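Local coordinates for protein DyP-type peroxidase (Thermobifida cellulosilytica, PDB 4GS1) that probably uses a haem cofactor and hydrogen peroxide to oxidise dyes and related substrates, as in other DyP-type peroxidases, at residues L77-E82 with A170-T175; A35-A38 with I43-R46; D261-R264 with L270-G273. All coordinates share one frame; numbering follows the deposited sequence.

Interaction 1: L77-E82 with A170-T175; sequences LRTWAE and AATAPT
The CG2 methyl of Thr-172 lies over one face of the Trp-80 indole, 3.2 Å above its plane and displaced toward the rim. It is a CH-pi contact to the five-membered ring, with CG2 3.6 Å from that ring's centroid and 26° off the normal. With OG1 turned between the backbone N and C (chi1 54°), the threonine sends its methyl over the ring while its hydroxyl meets Thr-176 OG1 in a hydrogen bond. Trp-80 NE1 is hydrogen-bonded to Leu-168 O, which fixes the turn of the indole. Replacing the tryptophan with an alanine would probably leave the Leu-168 carbonyl without its donor and the Thr-172 methyl without the ring face it packs on. Packing is looser on the partly exposed side, where Thr-79 CG2 meets Thr-172 CG2 and, also at 3.8 Å, Ala-171 CB; the Thr-79 hydroxyl bonds back to Thr-75 O. The contact joins helix 66-90 to the last part of helix 158-172, both in the N-terminal ferredoxin-like domain of this DyP-type peroxidase, and Trp-80 packs onto its four-stranded antiparallel sheet through Phe-56, Ile-109, Leu-149 and Leu-151 of strands 50-58, 106-111 and 149-155.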
loop_
_atom_site.group_PDB
_atom_site.type_symbol
_atom_site.label_atom_id
_atom_site.label_comp_id
_atom_site.label_asym_id
_atom_site.label_seq_id
_atom_site.Cartn_x
_atom_site.Cartn_y
_atom_site.Cartn_z
ATOM N N LEU B 77 -8.362 -14.695 20.907
ATOM C CA LEU B 77 -9.686 -14.319 20.409
ATOM C C LEU B 77 -10.375 -13.272 21.294
ATOM O O LEU B 77 -10.976 -12.317 20.782
ATOM C CB LEU B 77 -10.568 -15.562 20.235
ATOM C CG LEU B 77 -10.147 -16.538 19.126
ATOM C CD1 LEU B 77 -10.856 -17.868 19.291
ATOM C CD2 LEU B 77 -10.441 -15.975 17.741
ATOM N N ARG B 78 -10.284 -13.439 22.612
ATOM C CA ARG B 78 -10.863 -12.461 23.538
ATOM C C ARG B 78 -10.161 -11.114 23.439
ATOM O O ARG B 78 -10.807 -10.067 23.409
ATOM C CB ARG B 78 -10.819 -12.951 24.992
ATOM C CG ARG B 78 -11.525 -11.984 25.958
ATOM C CD ARG B 78 -11.083 -12.137 27.418
ATOM N NE ARG B 78 -10.641 -13.491 27.736
ATOM C CZ ARG B 78 -9.374 -13.824 27.969
ATOM N NH1 ARG B 78 -8.422 -12.898 27.933
ATOM N NH2 ARG B 78 -9.059 -15.081 28.241
ATOM N N THR B 79 -8.835 -11.141 23.390
ATOM C CA THR B 79 -8.059 -9.913 23.313
ATOM C C THR B 79 -8.386 -9.119 22.050
ATOM O O THR B 79 -8.632 -7.911 22.119
ATOM C CB THR B 79 -6.551 -10.207 23.398
ATOM O OG1 THR B 79 -6.267 -10.812 24.667
ATOM C CG2 THR B 79 -5.743 -8.930 23.257
ATOM N N TRP B 80 -8.397 -9.788 20.901
ATOM C CA TRP B 80 -8.741 -9.107 19.653
ATOM C C TRP B 80 -10.172 -8.570 19.697
ATOM O O TRP B 80 -10.444 -7.481 19.198
ATOM C CB TRP B 80 -8.577 -10.036 18.449
ATOM C CG TRP B 80 -7.145 -10.330 18.056
ATOM C CD1 TRP B 80 -6.050 -9.515 18.211
ATOM C CD2 TRP B 80 -6.673 -11.525 17.428
ATOM N NE1 TRP B 80 -4.924 -10.144 17.713
ATOM C CE2 TRP B 80 -5.283 -11.377 17.226
ATOM C CE3 TRP B 80 -7.294 -12.706 17.001
ATOM C CZ2 TRP B 80 -4.502 -12.374 16.624
ATOM C CZ3 TRP B 80 -6.520 -13.693 16.411
ATOM C CH2 TRP B 80 -5.136 -13.522 16.234
ATOM N N ALA B 81 -11.087 -9.326 20.296
ATOM C CA ALA B 81 -12.473 -8.869 20.383
ATOM C C ALA B 81 -12.585 -7.623 21.260
ATOM O O ALA B 81 -13.333 -6.696 20.938
ATOM C CB ALA B 81 -13.376 -9.971 20.905
ATOM N N GLU B 82 -11.841 -7.598 22.363
ATOM C CA GLU B 82 -11.827 -6.424 23.237
ATOM C C GLU B 82 -11.292 -5.186 22.525
ATOM O O GLU B 82 -11.857 -4.093 22.640
ATOM C CB GLU B 82 -11.010 -6.701 24.504
ATOM C CG GLU B 82 -11.673 -7.697 25.438
ATOM C CD GLU B 82 -10.762 -8.149 26.561
ATOM O OE1 GLU B 82 -9.540 -7.890 26.487
ATOM O OE2 GLU B 82 -11.271 -8.778 27.516
ATOM N N ALA B 170 0.290 -6.480 18.175
ATOM C CA ALA B 170 1.096 -6.371 19.386
ATOM C C ALA B 170 0.315 -6.844 20.608
ATOM O O ALA B 170 0.912 -7.317 21.583
ATOM C CB ALA B 170 1.572 -4.948 19.576
ATOM N N ALA B 171 -1.012 -6.729 20.554
ATOM C CA ALA B 171 -1.849 -7.060 21.708
ATOM C C ALA B 171 -1.791 -8.537 22.088
ATOM O O ALA B 171 -1.933 -8.881 23.263
ATOM C CB ALA B 171 -3.294 -6.625 21.474
ATOM N N THR B 172 -1.577 -9.407 21.103
ATOM C CA THR B 172 -1.618 -10.850 21.355
ATOM C C THR B 172 -0.260 -11.533 21.267
ATOM O O THR B 172 -0.159 -12.751 21.442
ATOM C CB THR B 172 -2.615 -11.563 20.422
ATOM O OG1 THR B 172 -2.308 -11.244 19.060
ATOM C CG2 THR B 172 -4.042 -11.120 20.723
ATOM N N ALA B 173 0.781 -10.759 20.977
ATOM C CA ALA B 173 2.142 -11.284 21.055
ATOM C C ALA B 173 2.455 -11.497 22.538
ATOM O O ALA B 173 2.078 -10.678 23.365
ATOM C CB ALA B 173 3.123 -10.294 20.435
ATOM N N PRO B 174 3.163 -12.584 22.887
ATOM C CA PRO B 174 3.748 -13.561 21.973
ATOM C C PRO B 174 2.910 -14.822 21.834
ATOM O O PRO B 174 3.416 -15.785 21.256
ATOM C CB PRO B 174 5.066 -13.907 22.667
ATOM C CG PRO B 174 4.701 -13.864 24.136
ATOM C CD PRO B 174 3.615 -12.805 24.274
ATOM N N THR B 175 1.670 -14.851 22.323
ATOM C CA THR B 175 0.912 -16.092 22.142
ATOM C C THR B 175 0.590 -16.381 20.662
ATOM O O THR B 175 0.427 -17.537 20.276
ATOM C CB THR B 175 -0.321 -16.246 23.083
ATOM O OG1 THR B 175 -1.521 -16.333 22.311
ATOM C CG2 THR B 175 -0.416 -15.114 24.082
#

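Interaction 2: A35-A38 with I43-R46; sequences ANAA and ISGR
Ala-37 and Ser-44 face each other across two irregular backbone segments, 35-38 and 43-46, whose nearest CA atoms, those of these two residues, stand 7.0 Å apart. Neither segment has regular helix or strand geometry, so two parts of one loop come near each other without pairing as strands. Both residues direct CB toward the other segment. The CB methyl of Ala-37 comes to 4.0 Å from Ser-44 OG, a loose approach of methyl to hydroxyl oxygen and the nearest between side chains of the two segments. In Ser-44, OG sits between the backbone N and the carbonyl carbon (chi1 66°), and this rotation swings it to the side where 35-38 passes. The carbonyl oxygen of Ala-38 is the second neighbour of that hydroxyl, 4.1 Å from OG and too distant to count as a hydrogen bond. Ala-38 turns its own methyl away, so it takes part through its backbone while Ala-37 contributes its side chain. The contact is small, burying 99 Å² in all, and lies at the surface. Segment 43-46 is held by polar bonds to other parts of the chain: Gly-45 N donates to Gln-214 OE1, and the guanidinium of Arg-46 forms a salt bridge with Asp-27. Its phi of 82° gives Gly-45 a backbone that would press a CB against the preceding carbonyl oxygen. Both segments belong to the long connection between helix 21-30 and strand 50-58, and the pairing of Arg-46 with Asp-27 ties the end of this connection nearer the strand back to the helix that precedes it.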
loop_
_atom_site.group_PDB
_atom_site.type_symbol
_atom_site.label_atom_id
_atom_site.label_comp_id
_atom_site.label_asym_id
_atom_site.label_seq_id
_atom_site.Cartn_x
_atom_site.Cartn_y
_atom_site.Cartn_z
ATOM N N ALA B 35 -20.688 -1.532 13.806
ATOM C CA ALA B 35 -20.011 -2.575 14.570
ATOM C C ALA B 35 -20.917 -3.775 14.830
ATOM O O ALA B 35 -20.446 -4.828 15.270
ATOM C CB ALA B 35 -19.464 -2.014 15.877
ATOM N N ASN B 36 -22.212 -3.611 14.561
ATOM C CA ASN B 36 -23.191 -4.680 14.767
ATOM C C ASN B 36 -23.515 -5.470 13.497
ATOM O O ASN B 36 -24.422 -6.302 13.490
ATOM C CB ASN B 36 -24.484 -4.121 15.371
ATOM C CG ASN B 36 -24.316 -3.686 16.815
ATOM O OD1 ASN B 36 -23.659 -4.362 17.609
ATOM N ND2 ASN B 36 -24.914 -2.553 17.164
ATOM N N ALA B 37 -22.777 -5.200 12.427
ATOM C CA ALA B 37 -22.947 -5.920 11.165
ATOM C C ALA B 37 -22.749 -7.421 11.363
ATOM O O ALA B 37 -21.834 -7.845 12.073
ATOM C CB ALA B 37 -21.973 -5.396 10.139
ATOM N N ALA B 38 -23.602 -8.222 10.731
ATOM C CA ALA B 38 -23.587 -9.673 10.932
ATOM C C ALA B 38 -22.975 -10.402 9.743
ATOM O O ALA B 38 -23.118 -9.952 8.607
ATOM C CB ALA B 38 -24.996 -10.184 11.190
ATOM N N ILE B 43 -17.930 -7.879 5.976
ATOM C CA ILE B 43 -18.555 -8.763 4.999
ATOM C C ILE B 43 -19.629 -7.994 4.231
ATOM O O ILE B 43 -19.553 -7.867 3.013
ATOM C CB ILE B 43 -19.170 -10.010 5.684
ATOM C CG1 ILE B 43 -18.063 -10.822 6.374
ATOM C CG2 ILE B 43 -19.939 -10.871 4.675
ATOM C CD1 ILE B 43 -18.581 -11.855 7.356
ATOM N N SER B 44 -20.609 -7.463 4.954
ATOM C CA SER B 44 -21.687 -6.680 4.355
ATOM C C SER B 44 -21.382 -5.186 4.426
ATOM O O SER B 44 -20.391 -4.768 5.024
ATOM C CB SER B 44 -23.002 -6.955 5.081
ATOM O OG SER B 44 -22.937 -6.484 6.420
ATOM N N GLY B 45 -22.236 -4.373 3.816
ATOM C CA GLY B 45 -22.060 -2.931 3.872
ATOM C C GLY B 45 -21.047 -2.446 2.854
ATOM O O GLY B 45 -20.431 -3.252 2.152
ATOM N N ARG B 46 -20.866 -1.130 2.768
ATOM C CA ARG B 46 -19.853 -0.578 1.875
ATOM C C ARG B 46 -18.467 -1.000 2.339
ATOM O O ARG B 46 -18.152 -0.932 3.524
ATOM C CB ARG B 46 -19.949 0.950 1.818
ATOM C CG ARG B 46 -21.043 1.459 0.884
ATOM C CD ARG B 46 -21.161 2.972 0.960
ATOM N NE ARG B 46 -21.629 3.405 2.274
ATOM C CZ ARG B 46 -21.619 4.666 2.696
ATOM N NH1 ARG B 46 -21.156 5.629 1.909
ATOM N NH2 ARG B 46 -22.064 4.964 3.909
#

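Interaction 3: D261-R264 with L270-G273; sequences DRER and LDTG
Glu-263 reaches from its helix to the backbone of Leu-270, and its carboxylate accepts the amide hydrogen there. Its CB does not point at the other segment; the direction is gained further out. CG, anti to the carbonyl carbon (chi1 -67°), comes within 3.6 Å of Leu-270 N and lies 4.1 Å from Leu-270 CG, an aliphatic touch alongside the polar one. Beyond CG the chain is extended, which carries CD on to the same amide and delivers OE2 to it. The bond from Leu-270 N to Glu-263 OE2 is 2.8 Å long and nearly straight, with an angle of 171° at the hydrogen; it meets the oxygen on the anti side, 24° out of the carboxylate plane. Two waters also reach OE2. Water 1 donates to Glu-263 OE2 at 2.8 Å and weakly accepts from Asp-271 N, while water 2 lies 2.7 Å from Glu-263 OE2 and near Asp-271 OD1. The two carboxylates approach to 4.3 Å between Glu-263 OE2 and Asp-271 OD1; the amide and water 1 probably offset part of that repulsion. Next to this polar grip, Leu-270 CD1 packs against the aliphatic part of Arg-262, 4.1 Å from its CB and about as far from its CD. The guanidinium end of Arg-262 has other partners: its NE bonds to Leu-257 O and the group makes a cation-pi contact with Trp-254. Arg-200 binds the carbonyl oxygens of Leu-270 and Asp-271, and the Leu-270 side chain comes to about 7 Å from the haem. The contact folds the loop after helix 259-266 back against that helix, before the chain runs on to helix 303-307.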
loop_
_atom_site.group_PDB
_atom_site.type_symbol
_atom_site.label_atom_id
_atom_site.label_comp_id
_atom_site.label_asym_id
_atom_site.label_seq_id
_atom_site.Cartn_x
_atom_site.Cartn_y
_atom_site.Cartn_z
ATOM N N ASP B 261 -9.799 -8.681 -27.411
ATOM C CA ASP B 261 -9.391 -9.987 -26.905
ATOM C C ASP B 261 -9.445 -10.053 -25.373
ATOM O O ASP B 261 -9.835 -11.078 -24.809
ATOM C CB ASP B 261 -7.999 -10.374 -27.429
ATOM C CG ASP B 261 -8.024 -10.806 -28.886
ATOM O OD1 ASP B 261 -9.089 -11.254 -29.367
ATOM O OD2 ASP B 261 -6.969 -10.707 -29.545
ATOM N N ARG B 262 -9.076 -8.964 -24.709
ATOM C CA ARG B 262 -9.188 -8.907 -23.246
ATOM C C ARG B 262 -10.635 -9.071 -22.821
ATOM O O ARG B 262 -10.929 -9.742 -21.826
ATOM C CB ARG B 262 -8.665 -7.573 -22.701
ATOM C CG ARG B 262 -7.181 -7.362 -22.914
ATOM C CD ARG B 262 -6.743 -6.024 -22.349
ATOM N NE ARG B 262 -5.482 -5.594 -22.946
ATOM C CZ ARG B 262 -4.862 -4.455 -22.663
ATOM N NH1 ARG B 262 -5.373 -3.623 -21.773
ATOM N NH2 ARG B 262 -3.721 -4.162 -23.271
ATOM N N GLU B 263 -11.531 -8.438 -23.570
ATOM C CA GLU B 263 -12.958 -8.525 -23.271
ATOM C C GLU B 263 -13.468 -9.945 -23.449
ATOM O O GLU B 263 -14.304 -10.398 -22.672
ATOM C CB GLU B 263 -13.755 -7.535 -24.136
ATOM C CG GLU B 263 -13.439 -6.072 -23.771
ATOM C CD GLU B 263 -14.116 -5.047 -24.659
ATOM O OE1 GLU B 263 -14.341 -5.334 -25.855
ATOM O OE2 GLU B 263 -14.400 -3.930 -24.155
ATOM N N ARG B 264 -12.940 -10.656 -24.442
ATOM C CA ARG B 264 -13.350 -12.045 -24.676
ATOM C C ARG B 264 -12.813 -13.018 -23.623
ATOM O O ARG B 264 -13.407 -14.079 -23.396
ATOM C CB ARG B 264 -12.957 -12.507 -26.087
ATOM C CG ARG B 264 -13.822 -11.929 -27.181
ATOM C CD ARG B 264 -13.246 -12.206 -28.564
ATOM N NE ARG B 264 -13.811 -11.284 -29.539
ATOM C CZ ARG B 264 -13.111 -10.412 -30.253
ATOM N NH1 ARG B 264 -11.784 -10.352 -30.162
ATOM N NH2 ARG B 264 -13.746 -9.619 -31.095
ATOM N N LEU B 270 -14.902 -3.846 -21.391
ATOM C CA LEU B 270 -14.020 -3.185 -20.435
ATOM C C LEU B 270 -14.537 -1.801 -20.045
ATOM O O LEU B 270 -14.501 -1.431 -18.868
ATOM C CB LEU B 270 -12.590 -3.087 -20.988
ATOM C CG LEU B 270 -11.593 -4.185 -20.601
ATOM C CD1 LEU B 270 -10.298 -4.049 -21.399
ATOM C CD2 LEU B 270 -11.296 -4.150 -19.100
ATOM N N ASP B 271 -15.023 -1.038 -21.020
ATOM C CA ASP B 271 -15.483 0.321 -20.733
ATOM C C ASP B 271 -16.754 0.393 -19.880
ATOM O O ASP B 271 -16.787 1.077 -18.853
ATOM C CB ASP B 271 -15.612 1.164 -22.020
ATOM C CG ASP B 271 -16.528 0.538 -23.073
ATOM O OD1 ASP B 271 -16.914 -0.645 -22.965
ATOM O OD2 ASP B 271 -16.855 1.251 -24.047
ATOM N N THR B 272 -17.789 -0.327 -20.292
ATOM C CA THR B 272 -19.087 -0.239 -19.629
ATOM C C THR B 272 -19.314 -1.339 -18.607
ATOM O O THR B 272 -20.197 -1.230 -17.756
ATOM C CB THR B 272 -20.222 -0.363 -20.639
ATOM O OG1 THR B 272 -20.146 -1.648 -21.273
ATOM C CG2 THR B 272 -20.131 0.728 -21.706
ATOM N N GLY B 273 -18.561 -2.425 -18.718
ATOM C CA GLY B 273 -18.807 -3.575 -17.859
ATOM C C GLY B 273 -19.990 -4.432 -18.292
ATOM O O GLY B 273 -20.332 -5.411 -17.624
HETATM O O HOH W 1 -13.733 -1.226 -23.869
HETATM O O HOH W 2 -16.255 -2.522 -25.491
#

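Overall arrangement
Interactions 1 and 3 are each partly buried, whereas interaction 2 is a surface contact. Interaction 1 alone joins two helices far apart in sequence, 66-90 and 158-172, in the N-terminal half of the protein, and relies on methyl and aromatic packing. Interactions 2 and 3 both bring chain neighbours together: interaction 2 within one loop, by little more than a methyl-hydroxyl approach, and interaction 3 between a helix and the loop leaving it, by a carboxylate-amide bond with waters. Interaction 3 lies in the C-terminal half, across the chain's centre from interaction 1. Interaction 2 lies closer to interaction 1 (about 22 Å between centres) than to interaction 3 (about 31 Å), and the three share no residues.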